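Local coordinates for occlusion-derived virus envelope protein E66 (Autographa californica nucleopolyhedrovirus, PDB 3VSN), which cleaves non-sulfated chondroitin as a polysaccharide lyase of the viral envelope and is essential for oral infection of the insect host, at residues A[32-35]-A[36-40]; A[206-209]-A[210-214]; A[570-573]-A[574-577]; A[432-435]-A[436-439]; A[76-79]-A[80-84]. One frame throughout, in Å; residues are numbered along the deposited sequence.

Contact 1 of 5, residues A[32-35]-A[36-40]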
loop_
_atom_site.group_PDB
_atom_site.type_symbol
_atom_site.label_atom_id
_atom_site.label_comp_id
_atom_site.label_asym_id
_atom_site.label_seq_id
_atom_site.Cartn_x
_atom_site.Cartn_y
_atom_site.Cartn_z
ATOM N N GLN A 32 32.564 7.691 15.219
ATOM C CA GLN A 32 33.222 7.178 14.019
ATOM C C GLN A 32 32.503 5.950 13.446
ATOM O O GLN A 32 32.372 5.821 12.228
ATOM C CB GLN A 32 34.703 6.900 14.286
ATOM C CG GLN A 32 35.511 8.175 14.485
ATOM C CD GLN A 32 36.946 7.932 14.913
ATOM O OE1 GLN A 32 37.312 6.833 15.336
ATOM N NE2 GLN A 32 37.769 8.968 14.810
ATOM N N ASN A 33 32.025 5.073 14.327
ATOM C CA ASN A 33 31.242 3.908 13.915
ATOM C C ASN A 33 29.906 4.291 13.271
ATOM O O ASN A 33 29.497 3.679 12.281
ATOM C CB ASN A 33 31.002 2.960 15.095
ATOM C CG ASN A 33 32.278 2.291 15.591
ATOM O OD1 ASN A 33 33.288 2.223 14.885
ATOM N ND2 ASN A 33 32.231 1.787 16.817
ATOM N N PHE A 34 29.227 5.292 13.832
ATOM C CA PHE A 34 27.968 5.764 13.248
ATOM C C PHE A 34 28.189 6.385 11.875
ATOM O O PHE A 34 27.440 6.105 10.939
ATOM C CB PHE A 34 27.227 6.757 14.150
ATOM C CG PHE A 34 26.017 7.366 13.490
ATOM C CD1 PHE A 34 24.881 6.594 13.251
ATOM C CD2 PHE A 34 26.026 8.692 13.061
ATOM C CE1 PHE A 34 23.773 7.133 12.620
ATOM C CE2 PHE A 34 24.916 9.240 12.434
ATOM C CZ PHE A 34 23.788 8.457 12.213
ATOM N N GLU A 35 29.215 7.227 11.760
ATOM C CA GLU A 35 29.533 7.866 10.487
ATOM C C GLU A 35 29.897 6.840 9.414
ATOM O O GLU A 35 29.522 7.001 8.252
ATOM C CB GLU A 35 30.629 8.922 10.655
ATOM C CG GLU A 35 30.133 10.187 11.345
ATOM C CD GLU A 35 31.214 11.233 11.550
ATOM O OE1 GLU A 35 32.370 11.001 11.128
ATOM O OE2 GLU A 35 30.903 12.293 12.140
ATOM N N ARG A 36 30.594 5.778 9.816
ATOM C CA ARG A 36 30.923 4.671 8.915
ATOM C C ARG A 36 29.663 3.935 8.445
ATOM O O ARG A 36 29.495 3.669 7.251
ATOM C CB ARG A 36 31.887 3.689 9.599
ATOM C CG ARG A 36 32.424 2.601 8.679
ATOM C CD ARG A 36 33.552 1.806 9.328
ATOM N NE ARG A 36 34.743 2.627 9.551
ATOM C CZ ARG A 36 35.161 3.044 10.745
ATOM N NH1 ARG A 36 34.499 2.710 11.848
ATOM N NH2 ARG A 36 36.248 3.795 10.832
ATOM N N TRP A 37 28.789 3.616 9.396
ATOM C CA TRP A 37 27.523 2.947 9.106
ATOM C C TRP A 37 26.659 3.791 8.199
ATOM O O TRP A 37 26.049 3.273 7.259
ATOM C CB TRP A 37 26.815 2.595 10.409
ATOM C CG TRP A 37 25.410 2.063 10.253
ATOM C CD1 TRP A 37 25.008 0.732 10.138
ATOM C CD2 TRP A 37 24.167 2.842 10.214
ATOM N NE1 TRP A 37 23.640 0.644 10.024
ATOM C CE2 TRP A 37 23.076 1.870 10.061
ATOM C CE3 TRP A 37 23.859 4.198 10.282
ATOM C CZ2 TRP A 37 21.748 2.264 9.981
ATOM C CZ3 TRP A 37 22.513 4.582 10.201
ATOM C CH2 TRP A 37 21.484 3.635 10.055
ATOM N N PHE A 38 26.626 5.100 8.455
ATOM C CA PHE A 38 25.847 6.049 7.652
ATOM C C PHE A 38 26.292 6.033 6.189
ATOM O O PHE A 38 25.463 5.927 5.280
ATOM C CB PHE A 38 25.959 7.466 8.242
ATOM C CG PHE A 38 25.118 8.499 7.537
ATOM C CD1 PHE A 38 25.556 9.091 6.355
ATOM C CD2 PHE A 38 23.895 8.900 8.070
ATOM C CE1 PHE A 38 24.788 10.050 5.710
ATOM C CE2 PHE A 38 23.122 9.857 7.427
ATOM C CZ PHE A 38 23.569 10.432 6.246
ATOM N N LYS A 39 27.602 6.133 5.971
ATOM C CA LYS A 39 28.172 6.120 4.627
ATOM C C LYS A 39 27.994 4.773 3.933
ATOM O O LYS A 39 27.725 4.727 2.731
ATOM C CB LYS A 39 29.649 6.506 4.669
ATOM C CG LYS A 39 29.882 7.962 5.061
ATOM C CD LYS A 39 31.325 8.199 5.475
ATOM C CE LYS A 39 32.264 8.155 4.284
ATOM N NZ LYS A 39 33.685 8.166 4.740
ATOM N N ASN A 40 28.144 3.688 4.692
ATOM C CA ASN A 40 27.929 2.335 4.171
ATOM C C ASN A 40 26.506 2.118 3.660
ATOM O O ASN A 40 26.293 1.427 2.663
ATOM C CB ASN A 40 28.250 1.280 5.235
ATOM C CG ASN A 40 29.743 1.057 5.419
ATOM O OD1 ASN A 40 30.559 1.541 4.640
ATOM N ND2 ASN A 40 30.103 0.315 6.456
HETATM O O HOH W 1 37.229 4.211 13.869
#
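Phe34 and Trp37 both carry CG anti to the backbone N (chi1 173° and 172°), which swings the two rings to the same flank of the helix. There Phe34 CE1 meets Trp37 CZ3 at 3.7 Å. The ring planes are nearly parallel, 27° apart, but slid so far that they barely overlap. The centroids of the Phe34 ring and the six-membered ring of Trp37 are 5.8 Å apart. Phe38 has the same first torsion. Its CD2 lies 4.2 Å from Phe34 CZ, a looser contact.

All of this sits on one helix, 29-48, of the alpha/alpha toroid. The backbone bonds run from residue i+4 to i, such as Phe38 N to Phe34 O at 2.8 Å. Phe34 and Phe38 pack on Met149 of helix 138-154, and Trp37 meets Tyr264 edge-to-face. The buried carboxylate of Glu35 accepts hydrogen bonds from Tyr201, Tyr161 and Asn156.

The other flank is polar. Arg36 bends at chi3, and its guanidinium lies with one face over Gln32 O. Asn33 OD1 lies at the guanidinium edge, 3.3 Å from Arg36 NH1. At that edge too, water 1 accepts from Arg36 NH2 at 3.2 Å and donates to Gln32 OE1 at 3.0 Å.

Contact 2 of 5, residues A[206-209]-A[210-214]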
loop_
_atom_site.group_PDB
_atom_site.type_symbol
_atom_site.label_atom_id
_atom_site.label_comp_id
_atom_site.label_asym_id
_atom_site.label_seq_id
_atom_site.Cartn_x
_atom_site.Cartn_y
_atom_site.Cartn_z
ATOM N N ARG A 206 28.625 16.843 19.597
ATOM C CA ARG A 206 28.920 17.597 20.820
ATOM C C ARG A 206 29.585 16.730 21.893
ATOM O O ARG A 206 29.990 17.233 22.942
ATOM C CB ARG A 206 27.648 18.252 21.375
ATOM C CG ARG A 206 27.059 19.322 20.470
ATOM C CD ARG A 206 25.821 19.977 21.062
ATOM N NE ARG A 206 25.145 20.770 20.041
ATOM C CZ ARG A 206 24.102 20.351 19.327
ATOM N NH1 ARG A 206 23.575 19.153 19.541
ATOM N NH2 ARG A 206 23.578 21.143 18.404
ATOM N N GLY A 207 29.682 15.428 21.637
ATOM C CA GLY A 207 30.382 14.518 22.541
ATOM C C GLY A 207 29.526 13.710 23.500
ATOM O O GLY A 207 30.060 12.946 24.306
ATOM N N TYR A 208 28.204 13.870 23.425
ATOM C CA TYR A 208 27.288 13.052 24.227
ATOM C C TYR A 208 27.232 11.612 23.712
ATOM O O TYR A 208 27.233 11.382 22.501
ATOM C CB TYR A 208 25.877 13.641 24.223
ATOM C CG TYR A 208 25.738 14.991 24.892
ATOM C CD1 TYR A 208 25.662 15.100 26.282
ATOM C CD2 TYR A 208 25.654 16.159 24.134
ATOM C CE1 TYR A 208 25.524 16.338 26.896
ATOM C CE2 TYR A 208 25.513 17.400 24.739
ATOM C CZ TYR A 208 25.449 17.484 26.118
ATOM O OH TYR A 208 25.308 18.715 26.716
ATOM N N SER A 209 27.184 10.648 24.629
ATOM C CA SER A 209 27.033 9.245 24.246
ATOM C C SER A 209 25.575 8.961 23.895
ATOM O O SER A 209 24.678 9.682 24.332
ATOM C CB SER A 209 27.512 8.308 25.360
ATOM O OG SER A 209 26.567 8.237 26.416
ATOM N N LEU A 210 25.348 7.914 23.107
ATOM C CA LEU A 210 23.989 7.514 22.735
ATOM C C LEU A 210 23.124 7.180 23.958
ATOM O O LEU A 210 21.928 7.480 23.971
ATOM C CB LEU A 210 24.010 6.360 21.722
ATOM C CG LEU A 210 24.418 6.759 20.298
ATOM C CD1 LEU A 210 24.727 5.549 19.429
ATOM C CD2 LEU A 210 23.350 7.628 19.648
ATOM N N ALA A 211 23.736 6.582 24.981
ATOM C CA ALA A 211 23.042 6.293 26.243
ATOM C C ALA A 211 22.528 7.563 26.924
ATOM O O ALA A 211 21.449 7.556 27.515
ATOM C CB ALA A 211 23.941 5.503 27.186
ATOM N N GLN A 212 23.296 8.650 26.831
ATOM C CA GLN A 212 22.891 9.946 27.382
ATOM C C GLN A 212 21.744 10.564 26.585
ATOM O O GLN A 212 20.748 11.015 27.159
ATOM C CB GLN A 212 24.068 10.929 27.413
ATOM C CG GLN A 212 25.196 10.568 28.364
ATOM C CD GLN A 212 26.226 11.676 28.472
ATOM O OE1 GLN A 212 26.064 12.614 29.254
ATOM N NE2 GLN A 212 27.290 11.575 27.686
ATOM N N ILE A 213 21.902 10.589 25.261
ATOM C CA ILE A 213 20.906 11.160 24.349
ATOM C C ILE A 213 19.554 10.456 24.512
ATOM O O ILE A 213 18.504 11.104 24.534
ATOM C CB ILE A 213 21.390 11.093 22.879
ATOM C CG1 ILE A 213 22.703 11.871 22.714
ATOM C CG2 ILE A 213 20.331 11.650 21.933
ATOM C CD1 ILE A 213 23.582 11.383 21.581
ATOM N N ARG A 214 19.600 9.131 24.640
ATOM C CA ARG A 214 18.417 8.297 24.866
ATOM C C ARG A 214 17.532 8.811 26.009
ATOM O O ARG A 214 16.300 8.791 25.907
ATOM C CB ARG A 214 18.853 6.847 25.127
ATOM C CG ARG A 214 17.940 6.046 26.044
ATOM C CD ARG A 214 17.042 5.090 25.283
ATOM N NE ARG A 214 17.762 3.879 24.897
ATOM C CZ ARG A 214 17.184 2.725 24.569
ATOM N NH1 ARG A 214 15.862 2.599 24.584
ATOM N NH2 ARG A 214 17.936 1.687 24.233
#
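Ser209 meets Gln212 at the N-terminus of helix 210-214, where Ser209 is the N-cap. The short link from helix 189-205 ends one helix and starts the next. Gly207, with positive phi, closes the earlier helix in a Schellman motif. Its backbone angles are ones that suit glycine.

Ser209 is the centre of the contact. Its OG sits between the backbone N and the carbonyl carbon (chi1 76°), which turns it toward the first turn of the helix. There it accepts a weak capping bond from Gln212 N at 3.3 Å. Gln212 N also makes a weak, bent bond to Ser209 O. The stronger bond is from Ile213 N to Ser209 O, 3.1 Å long and nearly straight at 168°. Together these bonds give partners to N-H groups at the start of the helix. Leu210 N, also at this end, is bonded by Glu30.

Gln212 runs its extended side chain alongside the cap, toward Tyr208. Its CG touches Ser209 OG at 3.3 Å, and its amide group comes to the edge of the Tyr208 ring. The ring and amide planes are 63° apart.

Tyr208 adds the apolar part. Tyr208 CB lies 3.9 Å from Ile213 CG1, and the ring itself runs on away from Ile213. Leu210 and Ile213 face inward: Leu210 packs on Met204 and Tyr268, and Ile213 on Ile219. At the cap, Ile213 CD1 reaches 3.4 Å from Ser209 O.

Contact 3 of 5, residues A[570-573]-A[574-577]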
loop_
_atom_site.group_PDB
_atom_site.type_symbol
_atom_site.label_atom_id
_atom_site.label_comp_id
_atom_site.label_asym_id
_atom_site.label_seq_id
_atom_site.Cartn_x
_atom_site.Cartn_y
_atom_site.Cartn_z
ATOM N N VAL A 570 -22.936 -25.838 -6.348
ATOM C CA VAL A 570 -23.190 -27.190 -5.834
ATOM C C VAL A 570 -24.493 -27.266 -5.035
ATOM O O VAL A 570 -24.522 -26.955 -3.842
ATOM C CB VAL A 570 -21.996 -27.740 -5.011
ATOM C CG1 VAL A 570 -22.260 -29.173 -4.554
ATOM C CG2 VAL A 570 -20.711 -27.679 -5.826
ATOM N N ASN A 571 -25.567 -27.666 -5.721
ATOM C CA ASN A 571 -26.881 -27.952 -5.108
ATOM C C ASN A 571 -27.687 -26.754 -4.606
ATOM O O ASN A 571 -28.872 -26.625 -4.915
ATOM C CB ASN A 571 -26.764 -29.004 -3.992
ATOM C CG ASN A 571 -26.381 -30.376 -4.516
ATOM O OD1 ASN A 571 -26.649 -30.708 -5.669
ATOM N ND2 ASN A 571 -25.758 -31.186 -3.663
ATOM N N SER A 572 -27.059 -25.889 -3.820
ATOM C CA SER A 572 -27.788 -24.790 -3.194
ATOM C C SER A 572 -27.232 -23.420 -3.559
ATOM O O SER A 572 -26.097 -23.295 -4.047
ATOM C CB SER A 572 -27.850 -24.975 -1.668
ATOM O OG SER A 572 -26.575 -25.306 -1.131
ATOM N N ASP A 573 -28.059 -22.398 -3.340
ATOM C CA ASP A 573 -27.662 -21.008 -3.528
ATOM C C ASP A 573 -26.434 -20.696 -2.684
ATOM O O ASP A 573 -26.359 -21.091 -1.516
ATOM C CB ASP A 573 -28.801 -20.063 -3.125
ATOM C CG ASP A 573 -30.011 -20.168 -4.038
ATOM O OD1 ASP A 573 -29.995 -20.985 -4.987
ATOM O OD2 ASP A 573 -30.986 -19.421 -3.800
ATOM N N GLU A 574 -25.481 -19.992 -3.295
ATOM C CA GLU A 574 -24.270 -19.485 -2.628
ATOM C C GLU A 574 -23.180 -20.526 -2.353
ATOM O O GLU A 574 -22.112 -20.178 -1.856
ATOM C CB GLU A 574 -24.603 -18.726 -1.331
ATOM C CG GLU A 574 -25.620 -17.608 -1.492
ATOM C CD GLU A 574 -25.626 -16.655 -0.311
ATOM O OE1 GLU A 574 -26.602 -16.696 0.467
ATOM O OE2 GLU A 574 -24.656 -15.875 -0.154
ATOM N N ASN A 575 -23.442 -21.788 -2.682
ATOM C CA ASN A 575 -22.466 -22.852 -2.470
ATOM C C ASN A 575 -21.589 -23.002 -3.716
ATOM O O ASN A 575 -21.904 -23.785 -4.617
ATOM C CB ASN A 575 -23.188 -24.163 -2.111
ATOM C CG ASN A 575 -22.274 -25.181 -1.443
ATOM O OD1 ASN A 575 -21.396 -24.835 -0.648
ATOM N ND2 ASN A 575 -22.498 -26.451 -1.749
ATOM N N ILE A 576 -20.500 -22.228 -3.765
ATOM C CA ILE A 576 -19.644 -22.143 -4.957
ATOM C C ILE A 576 -18.320 -22.885 -4.792
ATOM O O ILE A 576 -17.465 -22.488 -3.997
ATOM C CB ILE A 576 -19.348 -20.673 -5.356
ATOM C CG1 ILE A 576 -20.643 -19.843 -5.447
ATOM C CG2 ILE A 576 -18.543 -20.609 -6.655
ATOM C CD1 ILE A 576 -21.672 -20.365 -6.429
ATOM N N TYR A 577 -18.157 -23.944 -5.581
ATOM C CA TYR A 577 -16.954 -24.773 -5.566
ATOM C C TYR A 577 -16.062 -24.430 -6.758
ATOM O O TYR A 577 -16.508 -24.486 -7.909
ATOM C CB TYR A 577 -17.369 -26.260 -5.563
ATOM C CG TYR A 577 -16.304 -27.291 -5.916
ATOM C CD1 TYR A 577 -14.978 -27.156 -5.487
ATOM C CD2 TYR A 577 -16.641 -28.427 -6.651
ATOM C CE1 TYR A 577 -14.018 -28.108 -5.806
ATOM C CE2 TYR A 577 -15.689 -29.388 -6.967
ATOM C CZ TYR A 577 -14.381 -29.222 -6.547
ATOM O OH TYR A 577 -13.440 -30.175 -6.861
#
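Asn575 bonds Val570 twice, once through its backbone and once through its side chain. Val570 N donates to Asn575 O at 2.9 Å, almost straight at 169°. Asn575 ND2 donates to Val570 O at 3.0 Å. This second bond is also straight (172°), lies in the carbonyl plane and uses a lone pair of the oxygen. The acceptor is close to the amide plane of Asn575 as well. CG anti to the backbone N (chi1 -161°) brings the amide across to Val570. Val570 O accepts a second bond from Ser572 N, at 2.8 Å.

Further out, a type II beta turn runs from Ser572 to Asn575. Its closing bond, Asn575 N to Ser572 O, is weak at 3.3 Å. Glu574 takes the positive phi expected at the third position of such a turn. The whole forms the hairpin connection between antiparallel strands 566-569 and 575-579, at one border of a seven-stranded sheet.

The packing is small. Val570 CG2 touches Tyr577 CB at 3.6 Å and lies near the edge of the Tyr577 ring. Val570 CB rests 3.5 Å from Asn575 ND2.

Asn575 ND2 also bonds Ser623. Asp573 forms a salt bridge with Arg569, while Glu574 bonds Tyr458 and pairs with Lys443. The Asn575 amide is thus fixed by two acceptors, and the turn's acidic groups are probably stabilised as anions by these basic partners.

Contact 4 of 5, residues A[432-435]-A[436-439]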
loop_
_atom_site.group_PDB
_atom_site.type_symbol
_atom_site.label_atom_id
_atom_site.label_comp_id
_atom_site.label_asym_id
_atom_site.label_seq_id
_atom_site.Cartn_x
_atom_site.Cartn_y
_atom_site.Cartn_z
ATOM N N ALA A 432 -20.866 -6.829 1.158
ATOM C CA ALA A 432 -20.778 -5.393 1.377
ATOM C C ALA A 432 -22.009 -4.660 0.866
ATOM O O ALA A 432 -22.658 -5.103 -0.087
ATOM C CB ALA A 432 -19.521 -4.842 0.725
ATOM N N LYS A 433 -22.333 -3.554 1.530
ATOM C CA LYS A 433 -23.352 -2.625 1.055
ATOM C C LYS A 433 -22.898 -1.199 1.360
ATOM O O LYS A 433 -22.450 -0.904 2.472
ATOM C CB LYS A 433 -24.720 -2.922 1.680
ATOM C CG LYS A 433 -25.862 -2.101 1.089
ATOM C CD LYS A 433 -27.206 -2.478 1.692
ATOM C CE LYS A 433 -28.351 -1.776 0.973
ATOM N NZ LYS A 433 -29.670 -2.159 1.554
ATOM N N PHE A 434 -23.010 -0.329 0.360
ATOM C CA PHE A 434 -22.500 1.034 0.448
ATOM C C PHE A 434 -23.616 2.048 0.191
ATOM O O PHE A 434 -24.036 2.239 -0.956
ATOM C CB PHE A 434 -21.365 1.246 -0.562
ATOM C CG PHE A 434 -20.341 0.135 -0.587
ATOM C CD1 PHE A 434 -19.274 0.133 0.306
ATOM C CD2 PHE A 434 -20.426 -0.892 -1.528
ATOM C CE1 PHE A 434 -18.318 -0.875 0.271
ATOM C CE2 PHE A 434 -19.475 -1.903 -1.566
ATOM C CZ PHE A 434 -18.418 -1.893 -0.666
ATOM N N ALA A 435 -24.087 2.694 1.258
ATOM C CA ALA A 435 -25.159 3.691 1.162
ATOM C C ALA A 435 -24.832 4.817 0.175
ATOM O O ALA A 435 -25.693 5.232 -0.601
ATOM C CB ALA A 435 -25.492 4.264 2.536
ATOM N N GLU A 436 -23.583 5.278 0.190
ATOM C CA GLU A 436 -23.164 6.432 -0.614
ATOM C C GLU A 436 -22.918 6.107 -2.091
ATOM O O GLU A 436 -22.726 7.012 -2.904
ATOM C CB GLU A 436 -21.923 7.096 -0.000
ATOM C CG GLU A 436 -22.122 7.662 1.403
ATOM C CD GLU A 436 -22.036 6.615 2.506
ATOM O OE1 GLU A 436 -21.658 5.454 2.235
ATOM O OE2 GLU A 436 -22.351 6.957 3.662
ATOM N N MET A 437 -22.913 4.823 -2.437
ATOM C CA MET A 437 -22.814 4.415 -3.838
ATOM C C MET A 437 -24.143 3.845 -4.324
ATOM O O MET A 437 -24.186 2.773 -4.939
ATOM C CB MET A 437 -21.658 3.428 -4.057
ATOM C CG MET A 437 -20.282 4.068 -3.903
ATOM S SD MET A 437 -18.897 3.094 -4.534
ATOM C CE MET A 437 -18.858 1.748 -3.355
ATOM N N ASN A 438 -25.224 4.576 -4.039
ATOM C CA ASN A 438 -26.565 4.214 -4.502
ATOM C C ASN A 438 -27.053 2.874 -3.921
ATOM O O ASN A 438 -27.754 2.108 -4.592
ATOM C CB ASN A 438 -26.584 4.206 -6.040
ATOM C CG ASN A 438 -27.973 4.058 -6.616
ATOM O OD1 ASN A 438 -28.940 4.586 -6.075
ATOM N ND2 ASN A 438 -28.077 3.335 -7.729
ATOM N N ASN A 439 -26.679 2.606 -2.668
ATOM C CA ASN A 439 -26.990 1.335 -1.990
ATOM C C ASN A 439 -26.461 0.093 -2.714
ATOM O O ASN A 439 -27.047 -0.991 -2.608
ATOM C CB ASN A 439 -28.496 1.196 -1.694
ATOM C CG ASN A 439 -28.910 1.863 -0.389
ATOM O OD1 ASN A 439 -30.074 2.225 -0.211
ATOM N ND2 ASN A 439 -27.967 2.013 0.533
HETATM O O HOH W 2 -22.308 3.018 3.512
HETATM O O HOH W 3 -26.192 7.245 -3.068
#
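Lys433 and Asn439 touch across a tight connection between strands 426-434 and 440-449, neighbours in a seven-stranded antiparallel sheet of the beta-sandwich region. Lys433 is fully extended, with CG anti to the backbone N (chi1 -173°). Its chain passes beside Asn439, and Lys433 CE lies 3.9 Å from the backbone Asn439 O.

Phe434 comes next and makes the main apolar contact. It lies alongside Met437, and both side chains point the same way. Met437 bends at chi3 (-69°), which turns its methyl over one face of the ring. This is a CH-pi contact: Met437 CE is 3.8 Å from the Phe434 centroid, displaced toward the rim. Thr363 of helix 359-364 touches both side chains, and Tyr348 meets the Phe434 ring edge-to-face. The backbone joins the same two residues. Met437 N donates to Phe434 O at 3.2 Å.

Ala435 opens the turn with helical backbone angles. Its carbonyl takes a weak bond from Asn439 N at 3.5 Å. Positive phi at both Asn438 and Asn439 bends the chain back into the next strand. The side-chain amide of Asn438 bonds Ser466 and Gln392.

Two waters complete the bend. Water 3 donates to Ala435 O and accepts from Asn438 N. Glu436, bonded through OE1 to Tyr348, folds back at chi2. Water 2 accepts from Ala435 N at 2.9 Å and donates to Glu436 OE1 at 2.8 Å.

Contact 5 of 5, residues A[76-79]-A[80-84]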
loop_
_atom_site.group_PDB
_atom_site.type_symbol
_atom_site.label_atom_id
_atom_site.label_comp_id
_atom_site.label_asym_id
_atom_site.label_seq_id
_atom_site.Cartn_x
_atom_site.Cartn_y
_atom_site.Cartn_z
ATOM N N PRO A 76 9.449 26.920 -1.197
ATOM C CA PRO A 76 9.521 25.679 -1.978
ATOM C C PRO A 76 10.853 25.518 -2.714
ATOM O O PRO A 76 11.377 24.404 -2.786
ATOM C CB PRO A 76 8.371 25.829 -2.977
ATOM C CG PRO A 76 7.375 26.659 -2.250
ATOM C CD PRO A 76 8.197 27.654 -1.476
ATOM N N ASP A 77 11.393 26.617 -3.240
ATOM C CA ASP A 77 12.704 26.599 -3.892
ATOM C C ASP A 77 13.836 26.268 -2.912
ATOM O O ASP A 77 14.803 25.605 -3.287
ATOM C CB ASP A 77 12.986 27.926 -4.611
ATOM C CG ASP A 77 12.285 28.032 -5.965
ATOM O OD1 ASP A 77 11.557 27.095 -6.364
ATOM O OD2 ASP A 77 12.470 29.067 -6.640
ATOM N N PHE A 78 13.714 26.731 -1.667
ATOM C CA PHE A 78 14.675 26.389 -0.614
ATOM C C PHE A 78 14.639 24.888 -0.316
ATOM O O PHE A 78 15.684 24.259 -0.139
ATOM C CB PHE A 78 14.426 27.210 0.660
ATOM C CG PHE A 78 15.374 26.889 1.787
ATOM C CD1 PHE A 78 16.720 27.246 1.712
ATOM C CD2 PHE A 78 14.923 26.235 2.926
ATOM C CE1 PHE A 78 17.592 26.947 2.749
ATOM C CE2 PHE A 78 15.790 25.936 3.967
ATOM C CZ PHE A 78 17.126 26.292 3.878
ATOM N N GLY A 79 13.431 24.327 -0.272
ATOM C CA GLY A 79 13.242 22.880 -0.170
ATOM C C GLY A 79 13.946 22.130 -1.287
ATOM O O GLY A 79 14.581 21.100 -1.050
ATOM N N THR A 80 13.847 22.661 -2.502
ATOM C CA THR A 80 14.510 22.071 -3.660
ATOM C C THR A 80 16.037 22.139 -3.543
ATOM O O THR A 80 16.719 21.162 -3.856
ATOM C CB THR A 80 14.021 22.699 -4.979
ATOM O OG1 THR A 80 12.597 22.576 -5.054
ATOM C CG2 THR A 80 14.640 21.996 -6.183
ATOM N N VAL A 81 16.561 23.279 -3.084
ATOM C CA VAL A 81 17.996 23.418 -2.801
ATOM C C VAL A 81 18.439 22.354 -1.792
ATOM O O VAL A 81 19.423 21.647 -2.014
ATOM C CB VAL A 81 18.356 24.825 -2.266
ATOM C CG1 VAL A 81 19.778 24.856 -1.721
ATOM C CG2 VAL A 81 18.190 25.874 -3.355
ATOM N N CYS A 82 17.695 22.251 -0.693
ATOM C CA CYS A 82 17.961 21.265 0.352
ATOM C C CYS A 82 17.998 19.825 -0.177
ATOM O O CYS A 82 18.973 19.103 0.053
ATOM C CB CYS A 82 16.945 21.409 1.486
ATOM S SG CYS A 82 17.218 22.855 2.536
ATOM N N HIS A 83 16.949 19.418 -0.896
ATOM C CA HIS A 83 16.890 18.067 -1.473
ATOM C C HIS A 83 17.977 17.804 -2.477
ATOM O O HIS A 83 18.540 16.713 -2.513
ATOM C CB HIS A 83 15.526 17.794 -2.104
ATOM C CG HIS A 83 14.419 17.578 -1.101
ATOM N ND1 HIS A 83 14.502 16.664 -0.117
ATOM C CD2 HIS A 83 13.169 18.179 -0.978
ATOM C CE1 HIS A 83 13.370 16.684 0.608
ATOM N NE2 HIS A 83 12.555 17.614 0.079
ATOM N N THR A 84 18.281 18.803 -3.302
ATOM C CA THR A 84 19.309 18.672 -4.329
ATOM C C THR A 84 20.707 18.503 -3.717
ATOM O O THR A 84 21.505 17.703 -4.211
ATOM C CB THR A 84 19.250 19.852 -5.324
ATOM O OG1 THR A 84 17.917 19.962 -5.840
ATOM C CG2 THR A 84 20.207 19.647 -6.483
HETATM O O HOH W 4 11.298 24.364 -6.439
#
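Cys82 sits one turn after Phe78 on helix 75-93, a helix of the alpha/alpha toroid, and its sulfur lies over one face of the Phe78 ring. This is a Cys sulfur-aromatic contact. Cys82 SG is 3.9 Å from the Phe78 centroid, 21° off the ring normal, and slightly nearer the CE2-CZ side. The torsions favour it. Phe78 has CG anti to the backbone N (chi1 179°), while SG of Cys82 is anti to its carbonyl carbon (-74°). Phe140 stacks on the Phe78 ring and Trp131 meets it edge-to-face. Thr143 and Val147 of helix 138-154 pack against Cys82.

The backbone bonds are those of a regular alpha-helix. Cys82 N to Phe78 O is 2.9 Å, as is His83 N to Gly79 O. The same carbonyl oxygen of Gly79 lies close to the imidazole: His83 CD2 is 3.2 Å from Gly79 O.

Side-chain polar contacts lie on another flank. Water 4 donates to Asp77 OD1 at 2.7 Å and lies 2.6 Å from Thr80 OG1, linking the two residues. The other carboxylate oxygen of Asp77 accepts from Ser70 N. One turn on, Thr80 O is gripped twice, by the backbone N and the hydroxyl of Thr84. The two donors arrive from opposite faces of the carbonyl plane, and Thr84 OG1 donates to Thr80 O at 2.6 Å.

How the contacts relate
Contacts 1, 2 and 5 belong to the helical part of the protein, contacts 3 and 4 to the beta-rich part. Contacts 1 and 2 are neighbours, with centres 16 Å apart and nearest atoms about 6 Å apart. Met204 and Tyr268 touch both. Helix 138-154 packs against contact 1 and contact 5, whose centres are 25 Å apart. Contacts 3 and 4 have centres 26 Å apart and lie on different sheets. Contacts 1 and 3 are 62 Å apart between centres. Two contacts lie within about 12 Å of catalytic residues. The His83 side chain of contact 5 is about 12 Å from that of Asn191, and the Glu436 side chain of contact 4 about 11 Å from that of Glu350.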